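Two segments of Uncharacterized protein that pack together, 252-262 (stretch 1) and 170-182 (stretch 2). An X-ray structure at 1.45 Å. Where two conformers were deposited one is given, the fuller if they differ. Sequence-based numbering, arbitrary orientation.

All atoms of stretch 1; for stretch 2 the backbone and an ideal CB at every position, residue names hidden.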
# COMPACT_ATOMS: atom_id res chain seq x y z
N GLY A 252 19.27 11.76 -3.78
CA GLY A 252 18.78 11.31 -2.48
C GLY A 252 17.27 11.16 -2.50
O GLY A 252 16.68 11.04 -3.58
N ILE A 253 16.61 11.18 -1.32
CA ILE A 253 15.17 11.07 -1.23
C ILE A 253 14.53 12.19 -2.05
O ILE A 253 14.93 13.34 -1.92
CB ILE A 253 14.69 11.11 0.26
CG1 ILE A 253 15.43 10.05 1.14
CG2 ILE A 253 13.15 11.02 0.40
CD1 ILE A 253 15.16 8.60 0.82
N SER A 254 13.56 11.85 -2.90
CA SER A 254 12.92 12.84 -3.75
C SER A 254 11.40 12.93 -3.54
O SER A 254 10.78 13.84 -4.07
CB SER A 254 13.19 12.46 -5.21
OG SER A 254 12.62 11.18 -5.45
N PHE A 255 10.80 11.98 -2.80
CA PHE A 255 9.36 11.93 -2.62
C PHE A 255 9.07 11.10 -1.39
O PHE A 255 9.61 10.01 -1.26
CB PHE A 255 8.72 11.30 -3.88
CG PHE A 255 7.21 11.27 -3.90
CD1 PHE A 255 6.52 10.22 -3.31
CD2 PHE A 255 6.49 12.24 -4.59
CE1 PHE A 255 5.12 10.17 -3.36
CE2 PHE A 255 5.09 12.17 -4.66
CZ PHE A 255 4.43 11.13 -4.06
N LEU A 256 8.24 11.64 -0.47
CA LEU A 256 7.93 10.95 0.76
C LEU A 256 6.48 11.23 1.06
O LEU A 256 6.13 12.39 1.32
CB LEU A 256 8.88 11.47 1.87
CG LEU A 256 9.02 10.68 3.15
CD1 LEU A 256 9.33 9.29 2.89
CD2 LEU A 256 10.17 11.22 3.97
N ASP A 257 5.64 10.21 0.94
CA ASP A 257 4.20 10.38 1.15
C ASP A 257 3.76 9.49 2.30
O ASP A 257 3.90 8.25 2.25
CB ASP A 257 3.44 10.03 -0.14
CG ASP A 257 2.04 10.62 -0.25
OD1 ASP A 257 1.66 11.43 0.62
OD2 ASP A 257 1.36 10.36 -1.27
N ILE A 258 3.26 10.13 3.36
CA ILE A 258 2.83 9.44 4.57
C ILE A 258 1.33 9.29 4.54
O ILE A 258 0.63 10.29 4.40
CB ILE A 258 3.28 10.19 5.84
CG1 ILE A 258 4.81 10.50 5.83
CG2 ILE A 258 2.88 9.41 7.13
CD1 ILE A 258 5.26 11.30 7.08
N PRO A 259 0.85 8.05 4.63
CA PRO A 259 -0.60 7.82 4.64
C PRO A 259 -1.19 8.08 6.02
O PRO A 259 -0.44 8.30 6.99
CB PRO A 259 -0.68 6.32 4.30
CG PRO A 259 0.51 5.72 5.01
CD PRO A 259 1.60 6.79 4.85
N PRO A 260 -2.52 7.95 6.19
CA PRO A 260 -3.08 8.07 7.55
C PRO A 260 -2.49 7.06 8.50
O PRO A 260 -2.29 5.88 8.15
CB PRO A 260 -4.58 7.79 7.33
CG PRO A 260 -4.81 8.16 5.87
CD PRO A 260 -3.57 7.67 5.19
N LEU A 261 -2.21 7.53 9.74
CA LEU A 261 -1.62 6.70 10.78
C LEU A 261 -2.54 6.67 11.96
O LEU A 261 -3.44 7.51 12.08
CB LEU A 261 -0.22 7.13 11.20
CG LEU A 261 0.86 7.14 10.10
CD1 LEU A 261 2.18 7.68 10.66
CD2 LEU A 261 1.05 5.72 9.49
N TYR A 262 -2.37 5.63 12.80
CA TYR A 262 -3.28 5.34 13.89
C TYR A 262 -2.53 4.98 15.14
O TYR A 262 -1.43 4.42 15.07
CB TYR A 262 -4.22 4.19 13.49
CG TYR A 262 -4.98 4.49 12.22
CD1 TYR A 262 -6.16 5.24 12.26
CD2 TYR A 262 -4.48 4.13 10.97
CE1 TYR A 262 -6.83 5.60 11.08
CE2 TYR A 262 -5.11 4.53 9.79
CZ TYR A 262 -6.30 5.24 9.86
OH TYR A 262 -6.99 5.61 8.71
N UNK A 170 18.20 0.22 2.63
CA UNK A 170 18.74 0.63 3.93
C UNK A 170 18.39 2.09 4.22
O UNK A 170 18.02 2.41 5.36
CB UNK A 170 20.26 0.43 3.97
N UNK A 171 18.43 2.97 3.20
CA UNK A 171 18.05 4.37 3.40
C UNK A 171 16.54 4.50 3.66
O UNK A 171 16.12 5.30 4.50
CB UNK A 171 18.45 5.21 2.18
N UNK A 172 15.72 3.70 2.95
CA UNK A 172 14.25 3.76 3.18
C UNK A 172 13.91 3.30 4.62
O UNK A 172 13.12 3.96 5.29
CB UNK A 172 13.51 2.89 2.16
N UNK A 173 14.59 2.23 5.11
CA UNK A 173 14.37 1.68 6.46
C UNK A 173 14.81 2.71 7.52
O UNK A 173 14.09 2.96 8.49
CB UNK A 173 15.13 0.37 6.64
N UNK A 174 15.97 3.35 7.28
CA UNK A 174 16.50 4.38 8.18
C UNK A 174 15.53 5.58 8.23
O UNK A 174 15.27 6.11 9.31
CB UNK A 174 17.89 4.83 7.72
N UNK A 175 14.93 5.95 7.08
CA UNK A 175 14.00 7.08 7.03
C UNK A 175 12.70 6.77 7.80
O UNK A 175 12.21 7.62 8.54
CB UNK A 175 13.68 7.43 5.58
N UNK A 176 12.14 5.56 7.61
CA UNK A 176 10.92 5.20 8.34
C UNK A 176 11.20 5.21 9.85
O UNK A 176 10.35 5.64 10.63
CB UNK A 176 10.41 3.83 7.90
N UNK A 177 12.41 4.77 10.27
CA UNK A 177 12.80 4.76 11.68
C UNK A 177 12.88 6.20 12.21
O UNK A 177 12.34 6.48 13.27
CB UNK A 177 14.14 4.04 11.86
N UNK A 178 13.53 7.11 11.45
CA UNK A 178 13.61 8.54 11.81
C UNK A 178 12.23 9.15 11.96
O UNK A 178 12.02 10.00 12.82
CB UNK A 178 14.40 9.32 10.76
N UNK A 179 11.28 8.73 11.10
CA UNK A 179 9.93 9.28 11.13
C UNK A 179 9.09 8.68 12.26
O UNK A 179 7.95 9.10 12.47
CB UNK A 179 9.24 9.04 9.79
N UNK A 180 9.64 7.64 12.94
CA UNK A 180 8.98 6.95 14.04
C UNK A 180 7.72 6.26 13.56
O UNK A 180 6.71 6.20 14.26
CB UNK A 180 8.65 7.93 15.17
N UNK A 181 7.81 5.67 12.34
CA UNK A 181 6.70 4.92 11.78
C UNK A 181 7.10 3.46 11.74
O UNK A 181 7.99 3.09 10.97
CB UNK A 181 6.32 5.43 10.39
N UNK A 182 6.46 2.64 12.58
CA UNK A 182 6.70 1.19 12.55
C UNK A 182 6.13 0.63 11.27
O UNK A 182 4.97 0.93 10.93
CB UNK A 182 6.08 0.49 13.76

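Stretch 1 offers this neighbour only hydrocarbon: Ile253, Leu256, Ile258 and Leu261 point toward it, and no donor or acceptor invites a hydrogen bond across the gap. The helix axis crosses the strand axis at -67°, and successive turns meet overlapping parts of that apolar set.

Position 170 has nothing of stretch 1 near its CB; any helix-tolerant residue would do, and it is Glu170.

At 171 the CB points toward the strand, 4.9 Å from Ile253 CD1. The gap suits a medium or long aliphatic chain, Leu, Ile or Met. It is Leu171, whose t, p rotamer brings CD2 to 3.7 Å from Ile253 CD1.

Position 172 points sideways. The CA of 172 is 8.6 Å from Ile253 CA, yet stretch 1 has nothing close to the CB, so this contact says little about size; Ala172 fills it. Positions 173 and 174 are out of reach and leave the choice open: Val173 and Lys174.

One turn on from 171, position 175 again points toward the strand, its CB 5.1 Å from Ile253 CD1 and 5.4 Å from Leu256 CD2. A small or beta-branched residue, Val, Thr or Ala, seems apt, though a longer aliphatic is possible. Thr175 solves the polarity problem within its own helix: OG1 donates to Leu171 O at 2.7 Å, while the methyl CG2 rests 3.9 Å from Leu256 CD2.

Position 176 points sideways with no near neighbour in stretch 1, and is Ala176. Positions 177 and 178 are out of reach, free to be polar, and carry Lys177 and Glu178.

Position 179 turns back toward the strand, its CB 5.3 Å from Ile258 CD1 and 6.3 Å from Leu256 CD2. A branched aliphatic or Met would suit. Leu179 sends CD1 to 4.0 Å from Leu256 CD2 and 4.4 Å from Ile258 CD1, bridging two strand residues.

At 180 phi and psi are 64° and 40°, the left-handed region in which Gly is easiest and Asn common. The deposited residue is Glu180, its side chain out of reach of stretch 1; in this Schellman motif its N bonds to Lys177 O at 3.0 Å, and the N of 181 to Ala176 O at 3.1 Å.

Position 181 has extended angles and points toward stretch 1, its CB 4.7 Å from Leu261 CD1, favouring a beta-branched aliphatic, with Leu also possible. Ile181 has the most surface covered by the other stretch, 63 Å²: its CG1 lies 3.9 Å from Leu261 CD1, and its CD1 3.9 Å from Ile258 CG2.

Position 182 is beyond reach, open to polar residues, and is Asn182.

Stretch 2 170-182: ELAVKTAKELEIN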
# COMPACT_ATOMS: atom_id res chain seq x y z
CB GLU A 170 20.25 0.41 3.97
CG GLU A 170 20.61 -1.07 4.10
CD GLU A 170 22.06 -1.48 3.91
OE1 GLU A 170 22.88 -0.64 3.48
OE2 GLU A 170 22.37 -2.67 4.17
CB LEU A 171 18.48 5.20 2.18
CG LEU A 171 18.16 6.70 2.22
CD1 LEU A 171 18.69 7.39 3.50
CD2 LEU A 171 18.65 7.37 0.96
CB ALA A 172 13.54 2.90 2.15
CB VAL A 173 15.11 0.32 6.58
CG1 VAL A 173 15.24 -0.12 8.04
CG2 VAL A 173 14.40 -0.76 5.76
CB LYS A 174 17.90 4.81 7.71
CG LYS A 174 18.55 5.93 8.51
CD LYS A 174 19.79 6.43 7.75
CE LYS A 174 20.42 7.66 8.36
NZ LYS A 174 21.27 7.32 9.53
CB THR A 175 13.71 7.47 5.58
OG1 THR A 175 14.97 7.75 4.94
CG2 THR A 175 12.82 8.71 5.46
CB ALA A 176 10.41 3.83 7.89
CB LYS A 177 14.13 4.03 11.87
CG LYS A 177 14.55 3.86 13.33
CD LYS A 177 15.90 3.15 13.39
CE LYS A 177 16.51 3.16 14.77
NZ LYS A 177 15.81 2.24 15.70
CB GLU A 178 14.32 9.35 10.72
CG GLU A 178 15.79 9.07 10.50
CD GLU A 178 16.41 9.76 9.29
OE1 GLU A 178 15.67 10.20 8.38
OE2 GLU A 178 17.65 9.87 9.27
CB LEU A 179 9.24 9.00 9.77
CG LEU A 179 9.69 9.84 8.59
CD1 LEU A 179 9.11 9.28 7.29
CD2 LEU A 179 9.31 11.33 8.76
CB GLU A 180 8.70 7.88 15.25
CG GLU A 180 9.95 8.62 15.72
CD GLU A 180 9.71 9.65 16.80
OE1 GLU A 180 8.81 10.50 16.63
OE2 GLU A 180 10.48 9.65 17.79
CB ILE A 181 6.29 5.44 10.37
CG1 ILE A 181 5.97 6.95 10.36
CG2 ILE A 181 5.08 4.60 9.82
CD1 ILE A 181 5.78 7.54 8.95
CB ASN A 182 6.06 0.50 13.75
CG ASN A 182 6.89 0.57 15.02
OD1 ASN A 182 7.99 1.14 15.06
ND2 ASN A 182 6.36 -0.02 16.08
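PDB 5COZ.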